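Local coordinates for protein Cif-like 1 (Burkholderia cenocepacia, PDB 7JQY) that probably works as a Cif-like epoxide hydrolase of the alpha/beta hydrolase fold and assembles as an octamer, at residues Thr42-Leu53 with Leu71-Val81. The protein carries 1 engineered substitution. Numbering follows the deposited sequence.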
loop_
_atom_site.group_PDB
_atom_site.type_symbol
_atom_site.label_atom_id
_atom_site.label_comp_id
_atom_site.label_asym_id
_atom_site.label_seq_id
_atom_site.Cartn_x
_atom_site.Cartn_y
_atom_site.Cartn_z
ATOM N N THR B 42 -17.757 26.804 22.064
ATOM C CA THR B 42 -18.621 27.837 22.612
ATOM C C THR B 42 -17.812 29.054 23.041
ATOM O O THR B 42 -16.640 28.946 23.412
ATOM C CB THR B 42 -19.446 27.317 23.794
ATOM O OG1 THR B 42 -20.424 28.302 24.144
ATOM C CG2 THR B 42 -18.547 27.013 25.011
ATOM N N GLY B 43 -18.458 30.217 22.960
ATOM C CA GLY B 43 -17.880 31.491 23.354
ATOM C C GLY B 43 -18.958 32.556 23.437
ATOM O O GLY B 43 -20.133 32.311 23.146
ATOM N N GLY B 44 -18.543 33.758 23.840
ATOM C CA GLY B 44 -19.472 34.843 24.068
ATOM C C GLY B 44 -19.967 34.858 25.507
ATOM O O GLY B 44 -19.589 34.007 26.321
ATOM N N PRO B 45 -20.841 35.812 25.841
ATOM C CA PRO B 45 -21.317 35.935 27.230
ATOM C C PRO B 45 -22.164 34.751 27.666
ATOM O O PRO B 45 -23.028 34.276 26.925
ATOM C CB PRO B 45 -22.145 37.226 27.212
ATOM C CG PRO B 45 -21.740 37.947 25.959
ATOM C CD PRO B 45 -21.362 36.886 24.977
ATOM N N ASP B 46 -21.923 34.296 28.903
ATOM C CA ASP B 46 -22.672 33.167 29.451
ATOM C C ASP B 46 -24.165 33.455 29.565
ATOM O O ASP B 46 -24.979 32.526 29.507
ATOM C CB ASP B 46 -22.140 32.795 30.844
ATOM C CG ASP B 46 -20.737 32.207 30.815
ATOM O OD1 ASP B 46 -20.480 31.322 29.973
ATOM O OD2 ASP B 46 -19.901 32.606 31.658
ATOM N N ASP B 47 -24.547 34.715 29.758
ATOM C CA ASP B 47 -25.949 35.066 29.956
ATOM C C ASP B 47 -26.654 35.501 28.675
ATOM O O ASP B 47 -27.864 35.742 28.711
ATOM C CB ASP B 47 -26.087 36.163 31.022
ATOM C CG ASP B 47 -25.224 37.377 30.735
ATOM O OD1 ASP B 47 -24.385 37.726 31.595
ATOM O OD2 ASP B 47 -25.389 37.990 29.656
ATOM N N GLY B 48 -25.929 35.643 27.566
ATOM C CA GLY B 48 -26.509 36.169 26.349
ATOM C C GLY B 48 -27.454 35.191 25.671
ATOM O O GLY B 48 -27.523 34.003 25.992
ATOM N N GLU B 49 -28.217 35.726 24.719
ATOM C CA GLU B 49 -29.093 34.893 23.902
ATOM C C GLU B 49 -28.268 33.855 23.154
ATOM O O GLU B 49 -27.245 34.184 22.546
ATOM C CB GLU B 49 -29.874 35.750 22.904
ATOM C CG GLU B 49 -30.918 36.693 23.495
ATOM C CD GLU B 49 -31.770 37.352 22.406
ATOM O OE1 GLU B 49 -31.491 38.519 22.047
ATOM O OE2 GLU B 49 -32.709 36.697 21.896
ATOM N N MET B 50 -28.704 32.602 23.206
ATOM C CA MET B 50 -27.927 31.525 22.613
ATOM C C MET B 50 -28.172 31.427 21.113
ATOM O O MET B 50 -29.320 31.434 20.660
ATOM C CB MET B 50 -28.265 30.193 23.264
ATOM C CG MET B 50 -27.354 29.096 22.785
ATOM S SD MET B 50 -27.595 27.557 23.658
ATOM C CE MET B 50 -26.898 27.987 25.250
ATOM N N VAL B 51 -27.088 31.337 20.347
ATOM C CA VAL B 51 -27.134 31.077 18.914
ATOM C C VAL B 51 -26.465 29.731 18.673
ATOM O O VAL B 51 -25.262 29.576 18.927
ATOM C CB VAL B 51 -26.450 32.185 18.096
ATOM C CG1 VAL B 51 -26.581 31.901 16.607
ATOM C CG2 VAL B 51 -27.059 33.535 18.430
ATOM N N VAL B 52 -27.238 28.760 18.190
ATOM C CA VAL B 52 -26.745 27.425 17.878
ATOM C C VAL B 52 -26.497 27.344 16.379
ATOM O O VAL B 52 -27.358 27.735 15.570
ATOM C CB VAL B 52 -27.734 26.343 18.340
ATOM C CG1 VAL B 52 -27.289 24.982 17.878
ATOM C CG2 VAL B 52 -27.878 26.386 19.844
ATOM N N LEU B 53 -25.309 26.863 16.007
ATOM C CA LEU B 53 -24.888 26.735 14.618
ATOM C C LEU B 53 -24.654 25.266 14.308
ATOM O O LEU B 53 -23.917 24.588 15.033
ATOM C CB LEU B 53 -23.606 27.539 14.356
ATOM C CG LEU B 53 -23.585 28.976 14.891
ATOM C CD1 LEU B 53 -22.258 29.648 14.651
ATOM C CD2 LEU B 53 -24.687 29.777 14.238
ATOM N N LEU B 71 -20.720 37.110 15.971
ATOM C CA LEU B 71 -21.924 36.826 16.746
ATOM C C LEU B 71 -21.675 37.021 18.234
ATOM O O LEU B 71 -22.485 37.635 18.935
ATOM C CB LEU B 71 -22.398 35.394 16.480
ATOM C CG LEU B 71 -23.086 35.120 15.148
ATOM C CD1 LEU B 71 -23.452 33.658 15.045
ATOM C CD2 LEU B 71 -24.321 36.003 15.024
ATOM N N ALA B 72 -20.539 36.536 18.723
ATOM C CA ALA B 72 -20.242 36.647 20.140
ATOM C C ALA B 72 -19.894 38.075 20.544
ATOM O O ALA B 72 -20.082 38.444 21.709
ATOM C CB ALA B 72 -19.098 35.701 20.501
ATOM N N GLU B 73 -19.339 38.881 19.631
ATOM C CA GLU B 73 -18.945 40.216 20.065
ATOM C C GLU B 73 -20.206 41.085 20.247
ATOM O O GLU B 73 -20.147 42.120 20.926
ATOM C CB GLU B 73 -17.922 40.830 19.097
ATOM C CG GLU B 73 -16.526 40.171 19.029
ATOM C CD GLU B 73 -15.557 40.754 18.014
ATOM O OE1 GLU B 73 -16.005 41.594 17.169
ATOM O OE2 GLU B 73 -14.467 40.111 17.864
ATOM N N ASP B 74 -21.341 40.682 19.643
ATOM C CA ASP B 74 -22.624 41.365 19.785
ATOM C C ASP B 74 -23.448 40.809 20.933
ATOM O O ASP B 74 -24.667 41.031 20.977
ATOM C CB ASP B 74 -23.462 41.244 18.510
ATOM C CG ASP B 74 -23.506 42.525 17.708
ATOM O OD1 ASP B 74 -22.539 43.309 17.805
ATOM O OD2 ASP B 74 -24.517 42.756 17.004
ATOM N N GLY B 75 -22.818 40.072 21.846
ATOM C CA GLY B 75 -23.477 39.598 23.043
ATOM C C GLY B 75 -24.190 38.271 22.923
ATOM O O GLY B 75 -24.881 37.877 23.870
ATOM N N TYR B 76 -24.041 37.563 21.804
ATOM C CA TYR B 76 -24.674 36.261 21.657
ATOM C C TYR B 76 -23.804 35.159 22.251
ATOM O O TYR B 76 -22.570 35.229 22.242
ATOM C CB TYR B 76 -24.964 35.971 20.184
ATOM C CG TYR B 76 -26.063 36.845 19.624
ATOM C CD1 TYR B 76 -27.381 36.678 20.031
ATOM C CD2 TYR B 76 -25.779 37.853 18.707
ATOM C CE1 TYR B 76 -28.394 37.487 19.527
ATOM C CE2 TYR B 76 -26.783 38.665 18.196
ATOM C CZ TYR B 76 -28.087 38.477 18.610
ATOM O OH TYR B 76 -29.084 39.277 18.109
ATOM N N ARG B 77 -24.467 34.142 22.792
ATOM C CA ARG B 77 -23.791 32.955 23.310
ATOM C C ARG B 77 -23.730 31.918 22.194
ATOM O O ARG B 77 -24.703 31.198 21.946
ATOM C CB ARG B 77 -24.516 32.427 24.544
ATOM C CG ARG B 77 -23.756 31.351 25.325
ATOM C CD ARG B 77 -24.608 30.858 26.486
ATOM N NE ARG B 77 -24.028 29.710 27.170
ATOM C CZ ARG B 77 -24.685 28.965 28.052
ATOM N NH1 ARG B 77 -25.946 29.250 28.352
ATOM N NH2 ARG B 77 -24.086 27.936 28.631
ATOM N N VAL B 78 -22.573 31.816 21.540
ATOM C CA VAL B 78 -22.438 30.970 20.357
ATOM C C VAL B 78 -22.153 29.533 20.771
ATOM O O VAL B 78 -21.294 29.270 21.624
ATOM C CB VAL B 78 -21.345 31.504 19.421
ATOM C CG1 VAL B 78 -21.402 30.762 18.094
ATOM C CG2 VAL B 78 -21.529 33.002 19.188
ATOM N N VAL B 79 -22.881 28.599 20.167
ATOM C CA VAL B 79 -22.690 27.169 20.373
ATOM C C VAL B 79 -22.638 26.520 18.993
ATOM O O VAL B 79 -23.681 26.293 18.368
ATOM C CB VAL B 79 -23.803 26.550 21.223
ATOM C CG1 VAL B 79 -23.596 25.039 21.358
ATOM C CG2 VAL B 79 -23.855 27.210 22.591
ATOM N N ALA B 80 -21.433 26.190 18.527
ATOM C CA ALA B 80 -21.243 25.479 17.269
ATOM C C ALA B 80 -20.992 24.017 17.599
ATOM O O ALA B 80 -19.998 23.688 18.258
ATOM C CB ALA B 80 -20.082 26.065 16.466
ATOM N N VAL B 81 -21.900 23.149 17.167
ATOM C CA VAL B 81 -21.948 21.756 17.600
ATOM C C VAL B 81 -21.460 20.851 16.477
ATOM O O VAL B 81 -21.843 21.024 15.315
ATOM C CB VAL B 81 -23.380 21.364 18.026
ATOM C CG1 VAL B 81 -23.396 19.981 18.654
ATOM C CG2 VAL B 81 -23.959 22.404 18.962
HETATM O O HOH W 1 -21.072 29.531 26.701
HETATM O O HOH W 2 -21.830 23.353 13.798
#
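Met50 CE lies over one face of the Arg77 guanidinium, 3.5 Å from NH1, and Asp46 O lies over the opposite face, while a water in the group's plane links Arg77 NE to Thr42 OG1. Arg77 lies in the beta-alpha-beta unit 50-54, 68-73, 77-82 of the alpha/beta hydrolase sheet. Its chain is fully extended, CG anti to the backbone N (chi1 -169°), running along the turn at Pro45-Gly48; NH1 also bonds Leu112 O. The Tyr76 ring has Glu49 O and Leu71 O at its edge, near its plane, and Val51 CG2 comes in obliquely, 3.5 Å from CD1. Strand 77-81 runs parallel to 50-53 (axes 19° apart): Glu49 O, Val51 N and O, and Leu53 N and O bond in turn to Arg77, Val79 and Val81, with Val51 N 2.9 Å from Arg77 O. On the face of Val51 and Val78, Leu53 CD1 packs 3.7 Å from Val78 CG1, and Leu71 reaches Leu53 tip to tip. A Schellman motif with Gly75 at positive phi ends the helix. On its other side strand 77-81 pairs antiparallel with Thr42-Gly43, where Val78 O takes two donors. Gly43 N is one; the other, Thr42 OG1, sits 2.8 Å from Val78 O.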